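Local coordinates for hypothetical protein (Bacteroides fragilis, PDB 4JJA) that is of unknown function but probably acts as an exported exo-beta-N-acetylmuramidase that cleaves peptidoglycan, at residues D111-F116 with I168-H172; P153-Y159 with E326-D332. All coordinates share one frame; numbering follows the deposited sequence.

Contact 1: D111-F116 with I168-H172; sequences DVGLRF and IPIVH
Arg115 and Ile170 join two loops in a wholly buried contact near the centre of the chain, one loop leading from strand 104-107 to helix 119-132, the other from strand 136-140 to helix 176-185. The backbone clasp is a single bond, from Arg115 N to Ile170 O at 2.8 Å, and the same carbonyl receives a CH...O contact from Leu114 CA. Arg115 then carries its side chain past Ile168 in the opposing direction. With CG anti to the backbone N (chi1 -170°), the chain bends at chi3 (67°), bringing NH1 to Ile168 O at 2.8 Å, with the acceptor almost in the guanidinium plane. One face of that plane lies against Ile170, whose CG1 is 3.5 Å from Arg115 NH2. NH1 and NH2 have further acceptors in Pro153 O and in Leu328 O and Val329 O, so main-chain carbonyls fix the buried guanidinium in place. Both loops follow neighbouring strands of the six-stranded parallel sheet in the Rossmann-like N-terminal domain, and Ile170 and Val171 together face Asp151 as a classic beta bulge. Ile170 divides its branches: CG1 serves the arginine, while CG2 meets Leu114 CD1 at 3.6 Å and Phe116 CE2 at 3.7 Å. Helix 224-233 adds Tyr230 and Pro231 against Leu114. Beyond this apolar patch, the face of the His172 ring lies against the Gly113 peptide, and a water at the ring edge ties the loops together, hydrogen-bonded to His172 NE2 at 2.8 Å, to Asp111 OD2 and to Leu114 O. His172 ND1 is hydrogen-bonded to Met174 N, so with the water at NE2 the ring is held at both nitrogens.

Contact 2: P153-Y159 with E326-D332; sequences PILDMKY and ELLVGTD
Tyr159 packs over the end of helix 325-329, where a loop of the N-terminal NamZ region meets the C-terminal region. The tight part is built on the backbone: Asp156 N gives a nearly straight hydrogen bond to Gly330 O (3.0 Å, 170°), and Leu155 CD1 rests 3.6 Å from Gly330 CA. Gly330, with positive phi, is where the chain leaves the helix, and the absence of a side chain lets the loop backbone come close. Pro153 closes this inner end, its CG lying 3.6 Å from Val329 O and also touching Thr331 CG2. On the loop side, an Asx turn, Lys158 N to Asp156 OD1, begins the short 3-10 segment that leads to Tyr159. The partly exposed side belongs to the tyrosine. Glu326 CB lies over one face of its ring, a CH-pi contact 3.9 Å from the centroid, while Gly330 O lies at the ring edge. Glu326 runs alongside the ring before its carboxylate leads away to a salt bridge with Arg335. At the far end of the ring Tyr159 OH lies 3.4 Å from Asp332 CB. Nearer the backbone, Leu327 CD2 crosses Tyr159 CB at 3.8 Å, and a water bridges Tyr159 O to Leu327 O, donating to both.

Contact 1 is core and contact 2 lies farther out: the centre of contact 2 is about 17 Å from the centre of the chain, that of contact 1 about 6 Å. Both nevertheless use the long loop between strand 136-140 and helix 176-185. Contact 1 pins it to another loop of the same N-terminal region; contact 2 pins it to the C-terminal region. Arg115 of contact 1 probably hydrogen-bonds into contact 2 and so joins them. The chemistry follows the depth: a buried cation shared among carbonyls and a bridging water in contact 1, against an aromatic ring packed on aliphatic carbons beside a backbone bond, in a partly exposed setting, in contact 2.

Contact 1: D111-F116 with I168-H172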
loop_
_atom_site.group_PDB
_atom_site.type_symbol
_atom_site.label_atom_id
_atom_site.label_comp_id
_atom_site.label_asym_id
_atom_site.label_seq_id
_atom_site.Cartn_x
_atom_site.Cartn_y
_atom_site.Cartn_z
ATOM N N ASP A 111 -5.885 0.320 -1.545
ATOM C CA ASP A 111 -4.539 -0.002 -1.148
ATOM C C ASP A 111 -3.906 -1.010 -2.131
ATOM O O ASP A 111 -4.611 -1.627 -2.936
ATOM C CB ASP A 111 -4.622 -0.656 0.282
ATOM C CG ASP A 111 -3.306 -0.995 0.839
ATOM O OD1 ASP A 111 -2.404 -0.141 0.768
ATOM O OD2 ASP A 111 -3.146 -2.153 1.323
ATOM N N VAL A 112 -2.598 -1.282 -2.002
ATOM C CA VAL A 112 -1.923 -2.292 -2.830
ATOM C C VAL A 112 -1.274 -3.439 -2.063
ATOM O O VAL A 112 -0.703 -4.323 -2.659
ATOM C CB VAL A 112 -0.922 -1.654 -3.813
ATOM C CG1 VAL A 112 -1.639 -0.626 -4.725
ATOM C CG2 VAL A 112 0.196 -1.000 -3.087
ATOM N N GLY A 113 -1.367 -3.407 -0.736
ATOM C CA GLY A 113 -0.930 -4.545 0.089
ATOM C C GLY A 113 0.513 -4.695 0.464
ATOM O O GLY A 113 0.992 -5.790 0.667
ATOM N N LEU A 114 1.229 -3.567 0.552
ATOM C CA LEU A 114 2.629 -3.572 0.887
ATOM C C LEU A 114 2.887 -2.773 2.144
ATOM O O LEU A 114 2.336 -1.699 2.368
ATOM C CB LEU A 114 3.464 -2.949 -0.242
ATOM C CG LEU A 114 3.885 -3.901 -1.342
ATOM C CD1 LEU A 114 4.807 -4.999 -0.798
ATOM C CD2 LEU A 114 2.671 -4.409 -2.124
ATOM N N ARG A 115 3.809 -3.282 2.941
ATOM C CA ARG A 115 4.200 -2.573 4.179
ATOM C C ARG A 115 4.760 -1.173 3.942
ATOM O O ARG A 115 4.625 -0.310 4.774
ATOM C CB ARG A 115 5.186 -3.435 4.942
ATOM C CG ARG A 115 5.507 -2.970 6.331
ATOM C CD ARG A 115 6.468 -3.894 7.024
ATOM N NE ARG A 115 7.767 -3.888 6.414
ATOM C CZ ARG A 115 8.587 -4.941 6.341
ATOM N NH1 ARG A 115 8.232 -6.132 6.812
ATOM N NH2 ARG A 115 9.782 -4.795 5.729
ATOM N N PHE A 116 5.382 -0.950 2.796
ATOM C CA PHE A 116 5.986 0.313 2.454
ATOM C C PHE A 116 5.109 1.188 1.579
ATOM O O PHE A 116 5.551 2.261 1.142
ATOM C CB PHE A 116 7.414 0.155 1.910
ATOM C CG PHE A 116 7.621 -0.968 0.939
ATOM C CD1 PHE A 116 7.001 -0.962 -0.306
ATOM C CD2 PHE A 116 8.469 -2.021 1.253
ATOM C CE1 PHE A 116 7.214 -1.993 -1.232
ATOM C CE2 PHE A 116 8.681 -3.044 0.336
ATOM C CZ PHE A 116 8.040 -3.040 -0.891
ATOM N N ILE A 168 4.653 -6.376 10.647
ATOM C CA ILE A 168 3.981 -7.176 9.631
ATOM C C ILE A 168 5.004 -7.510 8.552
ATOM O O ILE A 168 6.056 -6.877 8.453
ATOM C CB ILE A 168 2.715 -6.476 9.074
ATOM C CG1 ILE A 168 3.089 -5.167 8.313
ATOM C CG2 ILE A 168 1.712 -6.217 10.162
ATOM C CD1 ILE A 168 1.883 -4.414 7.751
ATOM N N PRO A 169 4.733 -8.508 7.704
ATOM C CA PRO A 169 5.615 -8.841 6.596
ATOM C C PRO A 169 5.562 -7.768 5.500
ATOM O O PRO A 169 4.770 -6.825 5.579
ATOM C CB PRO A 169 5.076 -10.205 6.086
ATOM C CG PRO A 169 4.226 -10.746 7.228
ATOM C CD PRO A 169 3.613 -9.454 7.787
ATOM N N ILE A 170 6.420 -7.895 4.500
ATOM C CA ILE A 170 6.417 -6.967 3.399
ATOM C C ILE A 170 5.074 -7.013 2.681
ATOM O O ILE A 170 4.446 -5.966 2.391
ATOM C CB ILE A 170 7.606 -7.233 2.426
ATOM C CG1 ILE A 170 8.944 -6.935 3.138
ATOM C CG2 ILE A 170 7.492 -6.432 1.149
ATOM C CD1 ILE A 170 10.181 -7.278 2.305
ATOM N N VAL A 171 4.649 -8.228 2.314
ATOM C CA VAL A 171 3.349 -8.479 1.677
ATOM C C VAL A 171 2.544 -9.089 2.832
ATOM O O VAL A 171 2.778 -10.236 3.229
ATOM C CB VAL A 171 3.505 -9.422 0.473
ATOM C CG1 VAL A 171 2.080 -9.822 -0.034
ATOM C CG2 VAL A 171 4.362 -8.822 -0.637
ATOM N N HIS A 172 1.604 -8.316 3.379
ATOM C CA HIS A 172 0.873 -8.739 4.571
ATOM C C HIS A 172 -0.385 -9.557 4.248
ATOM O O HIS A 172 -0.906 -10.259 5.125
ATOM C CB HIS A 172 0.567 -7.537 5.475
ATOM C CG HIS A 172 -0.123 -6.423 4.764
ATOM N ND1 HIS A 172 -1.439 -6.511 4.353
ATOM C CD2 HIS A 172 0.312 -5.180 4.439
ATOM C CE1 HIS A 172 -1.778 -5.349 3.810
ATOM N NE2 HIS A 172 -0.711 -4.545 3.807
HETATM O O HOH W 1 -0.542 -2.002 2.686
#

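Contact 2: P153-Y159 with E326-D332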
loop_
_atom_site.group_PDB
_atom_site.type_symbol
_atom_site.label_atom_id
_atom_site.label_comp_id
_atom_site.label_asym_id
_atom_site.label_seq_id
_atom_site.Cartn_x
_atom_site.Cartn_y
_atom_site.Cartn_z
ATOM N N PRO A 153 10.237 -10.765 5.412
ATOM C CA PRO A 153 10.459 -10.707 6.835
ATOM C C PRO A 153 9.417 -9.860 7.550
ATOM O O PRO A 153 8.971 -8.845 7.000
ATOM C CB PRO A 153 11.841 -10.037 6.957
ATOM C CG PRO A 153 12.398 -9.950 5.657
ATOM C CD PRO A 153 11.291 -10.088 4.659
ATOM N N ILE A 154 9.091 -10.219 8.781
ATOM C CA ILE A 154 8.355 -9.314 9.658
ATOM C C ILE A 154 9.273 -8.147 9.995
ATOM O O ILE A 154 10.440 -8.339 10.307
ATOM C CB ILE A 154 7.840 -10.047 10.922
ATOM C CG1 ILE A 154 6.780 -11.145 10.549
ATOM C CG2 ILE A 154 7.262 -9.071 11.937
ATOM C CD1 ILE A 154 6.399 -12.121 11.671
ATOM N N LEU A 155 8.724 -6.941 9.989
ATOM C CA LEU A 155 9.500 -5.761 10.286
ATOM C C LEU A 155 10.017 -5.797 11.716
ATOM O O LEU A 155 9.232 -5.883 12.644
ATOM C CB LEU A 155 8.655 -4.523 10.092
ATOM C CG LEU A 155 9.296 -3.183 10.353
ATOM C CD1 LEU A 155 10.530 -2.937 9.520
ATOM C CD2 LEU A 155 8.269 -2.096 10.135
ATOM N N ASP A 156 11.340 -5.715 11.865
ATOM C CA ASP A 156 11.988 -5.518 13.155
ATOM C C ASP A 156 11.699 -4.099 13.583
ATOM O O ASP A 156 11.917 -3.156 12.843
ATOM C CB ASP A 156 13.490 -5.795 13.057
ATOM C CG ASP A 156 14.201 -5.824 14.403
ATOM O OD1 ASP A 156 13.897 -4.997 15.256
ATOM O OD2 ASP A 156 15.111 -6.684 14.517
HETATM N N MSE A 157 11.171 -3.932 14.776
HETATM C CA MSE A 157 10.774 -2.592 15.135
HETATM C C MSE A 157 11.958 -1.644 15.451
HETATM O O MSE A 157 11.734 -0.446 15.508
HETATM C CB MSE A 157 9.623 -2.594 16.147
HETATM C CG MSE A 157 8.358 -3.371 15.623
HETATM SE SE MSE A 157 7.585 -2.715 13.963
HETATM C CE MSE A 157 6.499 -1.389 14.760
ATOM N N LYS A 158 13.201 -2.150 15.449
ATOM C CA LYS A 158 14.396 -1.273 15.315
ATOM C C LYS A 158 14.352 -0.406 14.066
ATOM O O LYS A 158 14.955 0.641 14.001
ATOM C CB LYS A 158 15.718 -2.040 15.394
ATOM C CG LYS A 158 16.091 -2.915 14.254
ATOM C CD LYS A 158 17.382 -3.677 14.581
ATOM C CE LYS A 158 18.588 -2.777 14.447
ATOM N NZ LYS A 158 19.912 -3.498 14.539
ATOM N N TYR A 159 13.608 -0.872 13.076
ATOM C CA TYR A 159 13.519 -0.292 11.755
ATOM C C TYR A 159 12.171 0.314 11.488
ATOM O O TYR A 159 11.869 0.623 10.325
ATOM C CB TYR A 159 13.894 -1.302 10.681
ATOM C CG TYR A 159 15.270 -1.876 10.785
ATOM C CD1 TYR A 159 16.365 -1.072 10.947
ATOM C CD2 TYR A 159 15.500 -3.225 10.643
ATOM C CE1 TYR A 159 17.647 -1.603 11.062
ATOM C CE2 TYR A 159 16.772 -3.747 10.738
ATOM C CZ TYR A 159 17.846 -2.941 10.916
ATOM O OH TYR A 159 19.104 -3.530 11.039
ATOM N N GLU A 326 17.355 -1.180 4.864
ATOM C CA GLU A 326 16.812 -1.952 5.962
ATOM C C GLU A 326 15.419 -1.498 6.376
ATOM O O GLU A 326 14.625 -2.286 6.902
ATOM C CB GLU A 326 17.759 -1.966 7.145
ATOM C CG GLU A 326 18.891 -2.977 7.033
ATOM C CD GLU A 326 19.900 -2.733 5.964
ATOM O OE1 GLU A 326 20.028 -1.577 5.473
ATOM O OE2 GLU A 326 20.620 -3.681 5.623
ATOM N N LEU A 327 15.131 -0.199 6.197
ATOM C CA LEU A 327 13.810 0.286 6.503
ATOM C C LEU A 327 12.730 -0.280 5.577
ATOM O O LEU A 327 11.580 -0.439 5.979
ATOM C CB LEU A 327 13.766 1.815 6.535
ATOM C CG LEU A 327 14.810 2.480 7.467
ATOM C CD1 LEU A 327 14.650 4.011 7.470
ATOM C CD2 LEU A 327 14.751 1.951 8.897
ATOM N N LEU A 328 13.125 -0.589 4.345
ATOM C CA LEU A 328 12.246 -1.220 3.356
ATOM C C LEU A 328 12.128 -2.726 3.576
ATOM O O LEU A 328 11.035 -3.250 3.645
ATOM C CB LEU A 328 12.700 -0.901 1.932
ATOM C CG LEU A 328 12.584 0.569 1.512
ATOM C CD1 LEU A 328 13.377 0.820 0.210
ATOM C CD2 LEU A 328 11.144 0.994 1.314
ATOM N N VAL A 329 13.275 -3.404 3.717
ATOM C CA VAL A 329 13.234 -4.869 3.817
ATOM C C VAL A 329 12.865 -5.360 5.193
ATOM O O VAL A 329 12.209 -6.396 5.329
ATOM C CB VAL A 329 14.532 -5.558 3.382
ATOM C CG1 VAL A 329 14.622 -5.450 1.908
ATOM C CG2 VAL A 329 15.771 -4.972 4.016
ATOM N N GLY A 330 13.263 -4.611 6.227
ATOM C CA GLY A 330 12.822 -4.863 7.598
ATOM C C GLY A 330 13.704 -5.699 8.488
ATOM O O GLY A 330 13.357 -5.956 9.612
ATOM N N THR A 331 14.855 -6.098 7.963
ATOM C CA THR A 331 15.824 -6.919 8.700
ATOM C C THR A 331 17.195 -6.665 8.106
ATOM O O THR A 331 17.329 -6.211 6.966
ATOM C CB THR A 331 15.484 -8.417 8.575
ATOM O OG1 THR A 331 16.352 -9.108 9.430
ATOM C CG2 THR A 331 15.642 -8.963 7.163
ATOM N N ASP A 332 18.222 -6.941 8.890
ATOM C CA ASP A 332 19.589 -6.722 8.496
ATOM C C ASP A 332 20.213 -7.845 7.677
ATOM O O ASP A 332 21.244 -7.647 7.054
ATOM C CB ASP A 332 20.470 -6.412 9.728
ATOM C CG ASP A 332 20.618 -7.521 10.670
ATOM O OD1 ASP A 332 20.076 -8.614 10.505
ATOM O OD2 ASP A 332 21.352 -7.280 11.685
HETATM O O HOH W 2 10.358 0.833 8.100
#